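Local coordinates for 3-oxoacyl-[acyl-carrier-protein] synthase (Arabidopsis thaliana, PDB 2IX4) that catalyses the condensation steps of mitochondrial fatty acid synthesis, adding two carbons from malonyl-ACP to a growing acyl chain, and works as a homodimer, at the interface of chains A and B. Coordinates in Å, arbitrary orientation; residue numbers count along the deposited sequence, not the author numbering. Chains: chain A/B, 3-oxoacyl-[acyl-carrier-protein] synthase.

Contact 1: the interface of chains A and B. Residues chain A 279-281, 298, 302; chain B 114, 169-171.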
loop_
_atom_site.group_PDB
_atom_site.type_symbol
_atom_site.label_atom_id
_atom_site.label_comp_id
_atom_site.label_asym_id
_atom_site.label_seq_id
_atom_site.Cartn_x
_atom_site.Cartn_y
_atom_site.Cartn_z
ATOM N N MET A 279 -1.745 14.841 6.740
ATOM C CA MET A 279 -2.608 13.868 6.073
ATOM C C MET A 279 -4.063 14.224 6.262
ATOM O O MET A 279 -4.461 14.672 7.337
ATOM C CB MET A 279 -2.375 12.464 6.630
ATOM C CG MET A 279 -1.038 11.842 6.270
ATOM S SD MET A 279 -0.753 10.312 7.185
ATOM C CE MET A 279 -0.489 10.942 8.841
ATOM N N SER A 280 -4.857 14.009 5.219
ATOM C CA SER A 280 -6.300 14.187 5.311
ATOM C C SER A 280 -7.027 13.324 4.291
ATOM O O SER A 280 -6.405 12.665 3.452
ATOM C CB SER A 280 -6.676 15.656 5.100
ATOM O OG SER A 280 -6.543 16.017 3.736
ATOM N N GLY A 281 -8.352 13.338 4.391
ATOM C CA GLY A 281 -9.228 12.729 3.408
ATOM C C GLY A 281 -10.299 13.721 2.994
ATOM O O GLY A 281 -10.806 14.480 3.827
ATOM N N LEU A 298 -6.705 20.987 4.834
ATOM C CA LEU A 298 -6.391 20.214 6.035
ATOM C C LEU A 298 -4.983 19.630 5.994
ATOM O O LEU A 298 -4.242 19.730 6.965
ATOM C CB LEU A 298 -7.424 19.105 6.255
ATOM C CG LEU A 298 -8.782 19.524 6.826
ATOM C CD1 LEU A 298 -9.745 18.344 6.831
ATOM C CD2 LEU A 298 -8.629 20.096 8.233
ATOM N N ARG A 302 -2.074 20.816 8.532
ATOM C CA ARG A 302 -1.535 19.808 9.444
ATOM C C ARG A 302 -0.015 19.699 9.371
ATOM O O ARG A 302 0.644 19.551 10.398
ATOM C CB ARG A 302 -2.206 18.453 9.210
ATOM C CG ARG A 302 -3.579 18.368 9.875
ATOM C CD ARG A 302 -4.482 17.335 9.232
ATOM N NE ARG A 302 -5.826 17.377 9.815
ATOM C CZ ARG A 302 -6.828 16.566 9.483
ATOM N NH1 ARG A 302 -6.659 15.627 8.560
ATOM N NH2 ARG A 302 -8.009 16.695 10.079
ATOM N N GLU B 114 -12.990 15.100 11.495
ATOM C CA GLU B 114 -11.655 15.511 11.054
ATOM C C GLU B 114 -10.555 14.799 11.826
ATOM O O GLU B 114 -9.434 14.661 11.333
ATOM C CB GLU B 114 -11.482 17.027 11.184
ATOM C CG GLU B 114 -12.118 17.831 10.052
ATOM C CD GLU B 114 -12.144 19.325 10.324
ATOM O OE1 GLU B 114 -12.923 20.037 9.658
ATOM O OE2 GLU B 114 -11.393 19.795 11.204
ATOM N N GLN B 169 -12.279 12.622 7.857
ATOM C CA GLN B 169 -11.344 13.490 7.144
ATOM C C GLN B 169 -9.952 13.516 7.775
ATOM O O GLN B 169 -9.138 14.388 7.465
ATOM C CB GLN B 169 -11.920 14.903 7.035
ATOM C CG GLN B 169 -13.226 14.970 6.253
ATOM C CD GLN B 169 -14.073 16.164 6.636
ATOM O OE1 GLN B 169 -13.687 17.306 6.410
ATOM N NE2 GLN B 169 -15.242 15.903 7.212
ATOM N N GLY B 170 -9.687 12.558 8.656
ATOM C CA GLY B 170 -8.345 12.349 9.193
ATOM C C GLY B 170 -7.498 11.648 8.150
ATOM O O GLY B 170 -7.909 11.540 6.994
ATOM N N PRO B 171 -6.312 11.152 8.545
ATOM C CA PRO B 171 -5.441 10.488 7.571
ATOM C C PRO B 171 -6.183 9.401 6.786
ATOM O O PRO B 171 -6.786 8.510 7.388
ATOM C CB PRO B 171 -4.344 9.873 8.446
ATOM C CG PRO B 171 -4.293 10.749 9.655
ATOM C CD PRO B 171 -5.722 11.171 9.897
HETATM O O HOH W 1 -11.691 17.284 4.194
#
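A:Arg302 reaches across to chain B and points its guanidinium nitrogens at two backbone carbonyls. A:Arg302 NH1 gives a hydrogen bond to B:Gln169 O at 3.0 Å, close to the guanidinium plane and on a carbonyl lone pair, with 160° at the hydrogen. A:Arg302 NH2 is 2.8 Å from B:Glu114 O, a more bent bond (117°) whose donor stands above the carbonyl plane. A:Arg302 NH1 also bonds within its own chain to A:Met279 O at 2.7 Å, so one nitrogen ties the end of the strand to the neighbouring subunit. The side chain is extended from CG to NE, which carries the head group this far, and A:Leu298 CB lies over the centre of one guanidinium face, 4.1 Å above the plane. An alanine here would probably leave the carbonyls of B:Glu114 and B:Gln169 without their donors and unfasten A:Met279 O from the joint. On one flank A:Met279 crosses B:Pro171 at about a right angle, its CB 3.7 Å from the proline CB, with SD and CE following the same ring edge. On the other, A:Leu298 CD1 packs 4.0 Å from B:Glu114 CG. A water bridges A:Gly281 O and B:Gln169 OE1, the side-chain amide oxygen. The site joins strand 272-281 and helix 294-307 of chain A to the end of helix 110-114 and the 169-171 loop of chain B, one part of the homodimer interface.

Contact 2: the interface of chains A and B. Residues chain A 221, 286-287, 419; chain B 84, 147-148, 150-151, 154, 157.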
loop_
_atom_site.group_PDB
_atom_site.type_symbol
_atom_site.label_atom_id
_atom_site.label_comp_id
_atom_site.label_asym_id
_atom_site.label_seq_id
_atom_site.Cartn_x
_atom_site.Cartn_y
_atom_site.Cartn_z
ATOM N N SER A 221 -11.890 7.109 -17.511
ATOM C CA SER A 221 -12.169 7.941 -16.338
ATOM C C SER A 221 -12.211 9.427 -16.703
ATOM O O SER A 221 -12.559 10.266 -15.866
ATOM C CB SER A 221 -11.116 7.708 -15.250
ATOM O OG SER A 221 -11.247 6.419 -14.675
ATOM N N ILE A 286 -14.863 9.512 -5.316
ATOM C CA ILE A 286 -13.808 8.539 -5.643
ATOM C C ILE A 286 -12.644 9.125 -6.451
ATOM O O ILE A 286 -11.500 8.679 -6.310
ATOM C CB ILE A 286 -14.376 7.269 -6.354
ATOM C CG1 ILE A 286 -15.173 7.641 -7.613
ATOM C CG2 ILE A 286 -15.226 6.445 -5.380
ATOM C CD1 ILE A 286 -15.627 6.445 -8.455
ATOM N N THR A 287 -12.942 10.126 -7.281
ATOM C CA THR A 287 -11.969 10.690 -8.226
ATOM C C THR A 287 -11.863 12.221 -8.180
ATOM O O THR A 287 -10.813 12.781 -8.501
ATOM C CB THR A 287 -12.283 10.263 -9.689
ATOM O OG1 THR A 287 -13.609 10.680 -10.042
ATOM C CG2 THR A 287 -12.163 8.743 -9.863
ATOM N N PHE A 419 -6.737 9.369 -5.851
ATOM C CA PHE A 419 -8.097 8.831 -5.935
ATOM C C PHE A 419 -8.499 8.273 -4.573
ATOM O O PHE A 419 -7.666 7.715 -3.848
ATOM C CB PHE A 419 -8.184 7.724 -6.996
ATOM C CG PHE A 419 -8.250 8.226 -8.421
ATOM C CD1 PHE A 419 -8.506 7.335 -9.461
ATOM C CD2 PHE A 419 -8.064 9.573 -8.729
ATOM C CE1 PHE A 419 -8.565 7.772 -10.784
ATOM C CE2 PHE A 419 -8.126 10.022 -10.051
ATOM C CZ PHE A 419 -8.378 9.120 -11.079
ATOM N N ALA B 84 -18.780 0.904 -8.831
ATOM C CA ALA B 84 -17.418 1.229 -8.407
ATOM C C ALA B 84 -16.924 0.344 -7.260
ATOM O O ALA B 84 -15.764 0.444 -6.849
ATOM C CB ALA B 84 -17.328 2.706 -8.021
ATOM N N PRO B 147 -16.097 2.878 -17.106
ATOM C CA PRO B 147 -15.525 4.130 -16.603
ATOM C C PRO B 147 -15.000 4.004 -15.173
ATOM O O PRO B 147 -14.187 4.823 -14.743
ATOM C CB PRO B 147 -16.708 5.106 -16.656
ATOM C CG PRO B 147 -17.920 4.248 -16.640
ATOM C CD PRO B 147 -17.540 3.009 -17.386
ATOM N N PHE B 148 -15.457 2.980 -14.458
ATOM C CA PHE B 148 -15.046 2.741 -13.078
ATOM C C PHE B 148 -13.899 1.740 -12.969
ATOM O O PHE B 148 -13.544 1.329 -11.864
ATOM C CB PHE B 148 -16.233 2.256 -12.239
ATOM C CG PHE B 148 -17.429 3.158 -12.299
ATOM C CD1 PHE B 148 -18.510 2.842 -13.115
ATOM C CD2 PHE B 148 -17.477 4.327 -11.545
ATOM C CE1 PHE B 148 -19.626 3.672 -13.177
ATOM C CE2 PHE B 148 -18.589 5.169 -11.601
ATOM C CZ PHE B 148 -19.664 4.839 -12.419
ATOM N N ILE B 150 -10.518 1.920 -13.331
ATOM C CA ILE B 150 -9.382 2.341 -12.495
ATOM C C ILE B 150 -9.729 2.414 -10.998
ATOM O O ILE B 150 -9.033 1.801 -10.190
ATOM C CB ILE B 150 -8.702 3.657 -13.008
ATOM C CG1 ILE B 150 -8.085 3.458 -14.404
ATOM C CG2 ILE B 150 -7.661 4.180 -12.004
ATOM C CD1 ILE B 150 -6.973 2.403 -14.495
ATOM N N PRO B 151 -10.803 3.148 -10.622
ATOM C CA PRO B 151 -11.217 3.177 -9.209
ATOM C C PRO B 151 -11.463 1.795 -8.580
ATOM O O PRO B 151 -11.271 1.634 -7.376
ATOM C CB PRO B 151 -12.531 3.966 -9.244
ATOM C CG PRO B 151 -12.441 4.802 -10.453
ATOM C CD PRO B 151 -11.667 4.005 -11.456
ATOM N N LEU B 154 -7.754 -0.226 -7.662
ATOM C CA LEU B 154 -6.768 0.417 -6.786
ATOM C C LEU B 154 -6.836 -0.100 -5.351
ATOM O O LEU B 154 -7.893 -0.076 -4.714
ATOM C CB LEU B 154 -6.915 1.944 -6.819
ATOM C CG LEU B 154 -6.625 2.673 -8.138
ATOM C CD1 LEU B 154 -6.983 4.145 -8.023
ATOM C CD2 LEU B 154 -5.170 2.501 -8.569
ATOM N N MET B 157 -8.533 1.884 -2.234
ATOM C CA MET B 157 -9.891 2.408 -2.371
ATOM C C MET B 157 -10.877 2.015 -1.276
ATOM O O MET B 157 -11.919 2.659 -1.131
ATOM C CB MET B 157 -10.466 2.080 -3.754
ATOM C CG MET B 157 -9.849 2.896 -4.888
ATOM S SD MET B 157 -9.920 4.687 -4.636
ATOM C CE MET B 157 -11.666 5.013 -4.880
HETATM O O HOH W 2 -11.440 3.882 -15.336
HETATM O O HOH W 3 -13.540 6.839 -12.961
#
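A:Ile286 pushes into a hydrophobic patch of chain B and can be followed outward. Its CB lies 3.8 Å from B:Met157 CE, and the CG2 branch touches the same methyl at 3.9 Å. The other branch ends in CD1, which meets B:Pro151 CB at 4.0 Å and has B:Ala84 CB and ring atom CD2 of B:Phe148 a little farther off. CG1 sits between the backbone N and the carbonyl carbon (chi1 56°), and this splits the two branches between methionine and proline. B:Met157 is bent at chi2 and chi3, bringing CE against the isoleucine while SD rests near the A:Phe419 carbonyl. An alanine in place of B:Met157 would probably open a gap beside CB and CG2 of A:Ile286 and leave that side chain less firmly packed. The A:Phe419 ring has A:Thr287 CG2 of its own chain over the centre of one face; its CD1 meets B:Leu154 CD1 at 3.8 Å and its CE1 meets B:Ile150 CG2 at 3.9 Å. A:Thr287 CG2 also touches B:Pro151 CG. At the polar end, A:Ser221 OG makes a weak direct bond to B:Pro147 O, supported by two waters that each bridge these oxygens; one, 2.6 Å from OG, also takes the B:Ile150 N-H. The site packs loops of chain A, including the 286-287 loop and A:Phe419 of the acyl pocket, against helix 149-153 and the start of helix 157-166 of chain B.

Contact 3: the interface of chains A and B. Residues chain A 130, 133-134, 137, 145, 149, 153; chain B 127, 130-131, 134, 213.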
loop_
_atom_site.group_PDB
_atom_site.type_symbol
_atom_site.label_atom_id
_atom_site.label_comp_id
_atom_site.label_asym_id
_atom_site.label_seq_id
_atom_site.Cartn_x
_atom_site.Cartn_y
_atom_site.Cartn_z
ATOM N N ILE A 130 -0.264 -8.486 -15.975
ATOM C CA ILE A 130 -1.578 -9.095 -15.751
ATOM C C ILE A 130 -2.328 -9.275 -17.075
ATOM O O ILE A 130 -3.057 -10.250 -17.252
ATOM C CB ILE A 130 -2.431 -8.294 -14.731
ATOM C CG1 ILE A 130 -1.664 -8.129 -13.414
ATOM C CG2 ILE A 130 -3.781 -8.988 -14.477
ATOM C CD1 ILE A 130 -2.244 -7.083 -12.469
ATOM N N ALA A 133 -0.910 -12.354 -18.829
ATOM C CA ALA A 133 -1.442 -13.544 -18.164
ATOM C C ALA A 133 -2.910 -13.801 -18.526
ATOM O O ALA A 133 -3.307 -14.943 -18.757
ATOM C CB ALA A 133 -1.272 -13.423 -16.661
ATOM N N ALA A 134 -3.702 -12.731 -18.583
ATOM C CA ALA A 134 -5.116 -12.828 -18.951
ATOM C C ALA A 134 -5.297 -13.292 -20.396
ATOM O O ALA A 134 -6.277 -13.973 -20.721
ATOM C CB ALA A 134 -5.813 -11.502 -18.722
ATOM N N ILE A 137 -5.444 -17.005 -20.586
ATOM C CA ILE A 137 -6.796 -17.512 -20.340
ATOM C C ILE A 137 -7.638 -17.461 -21.622
ATOM O O ILE A 137 -8.256 -18.457 -21.999
ATOM C CB ILE A 137 -7.510 -16.752 -19.186
ATOM C CG1 ILE A 137 -6.746 -16.932 -17.868
ATOM C CG2 ILE A 137 -8.961 -17.229 -19.036
ATOM C CD1 ILE A 137 -7.213 -16.026 -16.735
ATOM N N LEU A 145 2.110 -19.813 -18.176
ATOM C CA LEU A 145 2.094 -18.905 -17.019
ATOM C C LEU A 145 3.350 -19.048 -16.163
ATOM O O LEU A 145 3.764 -20.158 -15.836
ATOM C CB LEU A 145 0.833 -19.099 -16.165
ATOM C CG LEU A 145 0.573 -18.085 -15.040
ATOM C CD1 LEU A 145 0.254 -16.710 -15.598
ATOM C CD2 LEU A 145 -0.550 -18.557 -14.140
ATOM N N PHE A 149 4.855 -14.788 -11.747
ATOM C CA PHE A 149 3.750 -13.875 -12.036
ATOM C C PHE A 149 3.295 -13.093 -10.806
ATOM O O PHE A 149 3.252 -11.862 -10.839
ATOM C CB PHE A 149 2.566 -14.608 -12.688
ATOM C CG PHE A 149 1.300 -13.787 -12.745
ATOM C CD1 PHE A 149 1.201 -12.689 -13.600
ATOM C CD2 PHE A 149 0.211 -14.107 -11.938
ATOM C CE1 PHE A 149 0.035 -11.922 -13.646
ATOM C CE2 PHE A 149 -0.959 -13.347 -11.982
ATOM C CZ PHE A 149 -1.045 -12.254 -12.839
ATOM N N ILE A 153 3.841 -8.668 -9.682
ATOM C CA ILE A 153 2.687 -7.762 -9.759
ATOM C C ILE A 153 2.309 -7.110 -8.422
ATOM O O ILE A 153 1.484 -6.196 -8.386
ATOM C CB ILE A 153 1.436 -8.433 -10.409
ATOM C CG1 ILE A 153 0.886 -9.564 -9.529
ATOM C CG2 ILE A 153 1.759 -8.911 -11.825
ATOM C CD1 ILE A 153 -0.577 -9.896 -9.774
ATOM N N ILE B 127 -8.101 -8.520 -9.433
ATOM C CA ILE B 127 -7.519 -9.168 -10.612
ATOM C C ILE B 127 -8.577 -9.523 -11.663
ATOM O O ILE B 127 -8.341 -9.357 -12.859
ATOM C CB ILE B 127 -6.682 -10.426 -10.215
ATOM C CG1 ILE B 127 -5.429 -10.026 -9.421
ATOM C CG2 ILE B 127 -6.297 -11.270 -11.431
ATOM C CD1 ILE B 127 -4.497 -9.045 -10.126
ATOM N N ILE B 130 -9.407 -6.750 -14.021
ATOM C CA ILE B 130 -8.321 -6.543 -14.982
ATOM C C ILE B 130 -8.357 -7.622 -16.072
ATOM O O ILE B 130 -8.147 -7.328 -17.248
ATOM C CB ILE B 130 -6.923 -6.477 -14.304
ATOM C CG1 ILE B 130 -6.923 -5.443 -13.172
ATOM C CG2 ILE B 130 -5.842 -6.135 -15.342
ATOM C CD1 ILE B 130 -5.771 -5.573 -12.188
ATOM N N VAL B 131 -8.644 -8.861 -15.674
ATOM C CA VAL B 131 -8.811 -9.973 -16.616
ATOM C C VAL B 131 -9.943 -9.687 -17.612
ATOM O O VAL B 131 -9.787 -9.907 -18.817
ATOM C CB VAL B 131 -9.039 -11.327 -15.876
ATOM C CG1 VAL B 131 -9.481 -12.430 -16.839
ATOM C CG2 VAL B 131 -7.776 -11.755 -15.137
ATOM N N ALA B 134 -8.803 -6.942 -19.983
ATOM C CA ALA B 134 -7.808 -7.507 -20.898
ATOM C C ALA B 134 -8.456 -8.369 -21.982
ATOM O O ALA B 134 -7.952 -8.449 -23.105
ATOM C CB ALA B 134 -6.771 -8.305 -20.129
ATOM N N LEU B 213 -7.249 -16.295 -12.421
ATOM C CA LEU B 213 -5.837 -15.927 -12.520
ATOM C C LEU B 213 -5.105 -15.940 -11.178
ATOM O O LEU B 213 -3.925 -16.289 -11.120
ATOM C CB LEU B 213 -5.676 -14.572 -13.222
ATOM C CG LEU B 213 -4.281 -14.182 -13.722
ATOM C CD1 LEU B 213 -3.715 -15.233 -14.674
ATOM C CD2 LEU B 213 -4.310 -12.812 -14.382
#
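Helix 127-138 of chain A meets its own copy in chain B near the two-fold axis, where small side chains let the backbones approach: A:Ala134 CB and B:Ala134 CB are 3.6 Å apart. One turn away the paired isoleucines A:Ile130 and B:Ile130 cross at about a right angle, CG2 against CG2 at 3.6 Å. With CG2 anti to the backbone N in both, these methyls point at each other, while CG1 swings beside the N and sends CD1 on to the other CD1. A:Ile130 CD1 also meets B:Ile127 CD1 at 3.8 Å, and A:Ile153 CD1 meets that same methyl tip to tip, 4.0 Å away, next to A:Ile130. B:Leu213 of helix 212-220 wedges in beside the helix pair. With its CG anti to the backbone N (chi1 -165°), it puts CD1 3.6 Å from A:Ala133 CB and CD2 3.7 Å from A:Phe149 CZ, the leucine and phenylalanine side chains crossing at about a right angle. A:Ile137 CD1 closes over the base of the leucine, 4.1 Å from its CB. No polar atom bridges the chains here, so the grip comes from packing alone. The contact forms an apolar patch of the homodimer interface near the two-fold axis and probably helps hold the two copies of helix 127-138 in register.

Contact 4: the interface of chains A and B. Residues chain A 142, 145-147, 149-150; chain B 213, 216-217, 220.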
loop_
_atom_site.group_PDB
_atom_site.type_symbol
_atom_site.label_atom_id
_atom_site.label_comp_id
_atom_site.label_asym_id
_atom_site.label_seq_id
_atom_site.Cartn_x
_atom_site.Cartn_y
_atom_site.Cartn_z
ATOM N N LEU A 142 -2.499 -21.507 -20.718
ATOM C CA LEU A 142 -2.137 -21.276 -19.317
ATOM C C LEU A 142 -0.871 -21.998 -18.854
ATOM O O LEU A 142 -0.279 -21.615 -17.848
ATOM C CB LEU A 142 -3.306 -21.607 -18.383
ATOM C CG LEU A 142 -4.246 -20.460 -18.001
ATOM C CD1 LEU A 142 -5.418 -20.989 -17.190
ATOM C CD2 LEU A 142 -3.513 -19.363 -17.232
ATOM N N LEU A 145 2.110 -19.813 -18.176
ATOM C CA LEU A 145 2.094 -18.905 -17.019
ATOM C C LEU A 145 3.350 -19.048 -16.163
ATOM O O LEU A 145 3.764 -20.158 -15.836
ATOM C CB LEU A 145 0.833 -19.099 -16.165
ATOM C CG LEU A 145 0.573 -18.085 -15.040
ATOM C CD1 LEU A 145 0.254 -16.710 -15.598
ATOM C CD2 LEU A 145 -0.550 -18.557 -14.140
ATOM N N SER A 146 3.948 -17.910 -15.825
ATOM C CA SER A 146 5.210 -17.871 -15.091
ATOM C C SER A 146 5.010 -18.099 -13.592
ATOM O O SER A 146 4.038 -17.602 -13.015
ATOM C CB SER A 146 5.911 -16.527 -15.323
ATOM O OG SER A 146 7.135 -16.450 -14.606
ATOM N N PRO A 147 5.934 -18.849 -12.956
ATOM C CA PRO A 147 5.935 -18.988 -11.496
ATOM C C PRO A 147 6.221 -17.656 -10.801
ATOM O O PRO A 147 5.941 -17.506 -9.607
ATOM C CB PRO A 147 7.087 -19.968 -11.229
ATOM C CG PRO A 147 7.376 -20.620 -12.538
ATOM C CD PRO A 147 7.031 -19.613 -13.579
ATOM N N PHE A 149 4.855 -14.788 -11.747
ATOM C CA PHE A 149 3.750 -13.875 -12.036
ATOM C C PHE A 149 3.295 -13.093 -10.806
ATOM O O PHE A 149 3.252 -11.862 -10.839
ATOM C CB PHE A 149 2.566 -14.608 -12.688
ATOM C CG PHE A 149 1.300 -13.787 -12.745
ATOM C CD1 PHE A 149 1.201 -12.689 -13.600
ATOM C CD2 PHE A 149 0.211 -14.107 -11.938
ATOM C CE1 PHE A 149 0.035 -11.922 -13.646
ATOM C CE2 PHE A 149 -0.959 -13.347 -11.982
ATOM C CZ PHE A 149 -1.045 -12.254 -12.839
ATOM N N ILE A 150 2.959 -13.807 -9.730
ATOM C CA ILE A 150 2.488 -13.170 -8.492
ATOM C C ILE A 150 3.533 -12.217 -7.879
ATOM O O ILE A 150 3.208 -11.060 -7.600
ATOM C CB ILE A 150 1.958 -14.208 -7.446
ATOM C CG1 ILE A 150 0.676 -14.894 -7.947
ATOM C CG2 ILE A 150 1.738 -13.559 -6.074
ATOM C CD1 ILE A 150 -0.557 -13.984 -8.057
ATOM N N LEU B 213 -7.249 -16.295 -12.421
ATOM C CA LEU B 213 -5.837 -15.927 -12.520
ATOM C C LEU B 213 -5.105 -15.940 -11.178
ATOM O O LEU B 213 -3.925 -16.289 -11.120
ATOM C CB LEU B 213 -5.676 -14.572 -13.222
ATOM C CG LEU B 213 -4.281 -14.182 -13.722
ATOM C CD1 LEU B 213 -3.715 -15.233 -14.674
ATOM C CD2 LEU B 213 -4.310 -12.812 -14.382
ATOM N N ALA B 216 -4.605 -19.648 -10.448
ATOM C CA ALA B 216 -3.602 -20.114 -11.412
ATOM C C ALA B 216 -2.198 -19.610 -11.077
ATOM O O ALA B 216 -1.232 -20.371 -11.138
ATOM C CB ALA B 216 -3.986 -19.707 -12.829
ATOM N N GLY B 217 -2.105 -18.330 -10.723
ATOM C CA GLY B 217 -0.835 -17.688 -10.392
ATOM C C GLY B 217 -0.189 -18.279 -9.157
ATOM O O GLY B 217 0.998 -18.611 -9.172
ATOM N N ARG B 220 0.831 -21.969 -9.794
ATOM C CA ARG B 220 2.048 -22.060 -10.603
ATOM C C ARG B 220 3.312 -21.816 -9.770
ATOM O O ARG B 220 4.379 -22.345 -10.080
ATOM C CB ARG B 220 1.975 -21.090 -11.790
ATOM C CG ARG B 220 3.060 -21.280 -12.849
ATOM C CD ARG B 220 2.866 -22.554 -13.661
ATOM N NE ARG B 220 3.912 -22.704 -14.672
ATOM C CZ ARG B 220 5.052 -23.367 -14.491
ATOM N NH1 ARG B 220 5.313 -23.959 -13.331
ATOM N NH2 ARG B 220 5.940 -23.439 -15.476
HETATM O O HOH W 4 2.991 -17.039 -9.942
#
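Helix 212-220 of chain B lies against the 145-147 segment of chain A and the start of helix 149-153, with B:Arg220 at its end clasping the loop. B:Arg220 NE donates to the backbone carbonyl A:Leu145 O at 2.8 Å, nearly along the C=O axis, though the oxygen stands 37° out of the guanidinium plane and the bond is bent at the hydrogen. CG is anti to the backbone N (chi1 -169°) and the chain then bends at chi2, which lays it alongside A:Pro147, the two side chains pointing the same way. A:Pro147 CG sits over the rim of one guanidinium face, 4.0 Å above it. One turn before B:Arg220, B:Ala216 CB receives A:Leu145 CD2 at 3.9 Å, and the same methyl reaches B:Gly217 CA at an equal distance. B:Gly217 has no side chain to hold helix 149-153 off: A:Phe149 CD2 comes to 4.0 Å from its CA, and A:Ile150 CG1 to 3.7 Å from its carbonyl carbon. A water 2.7 Å from B:Gly217 O receives the A:Ile150 N-H almost straight and also lies within bonding distance of A:Ser146 O, linking the last turn of helix 212-220 to the start of helix 149-153. The contact adds polar ties beside an apolar part of the dimer interface and probably helps fix the 145-147 loop of one subunit on the helix of the other.

The four contacts run down one two-fold interface, and each has a twin with the chains exchanged. Between contact 1 and contact 2 the centres of the C-alpha atoms are about 20 Å apart, as they are between contact 2 and contact 3; those of contacts 1 and 4 are about 39 Å apart. Contacts 3 and 4, with C-alpha centres about 8 Å apart, share A:Leu145, A:Phe149 and B:Leu213 and form one continuous patch. Helix 149-153 appears in contacts 2, 3 and 4, from chain B in the first and chain A in the others. The centre of contact 1 is about 15 Å from the active-site A:Cys179.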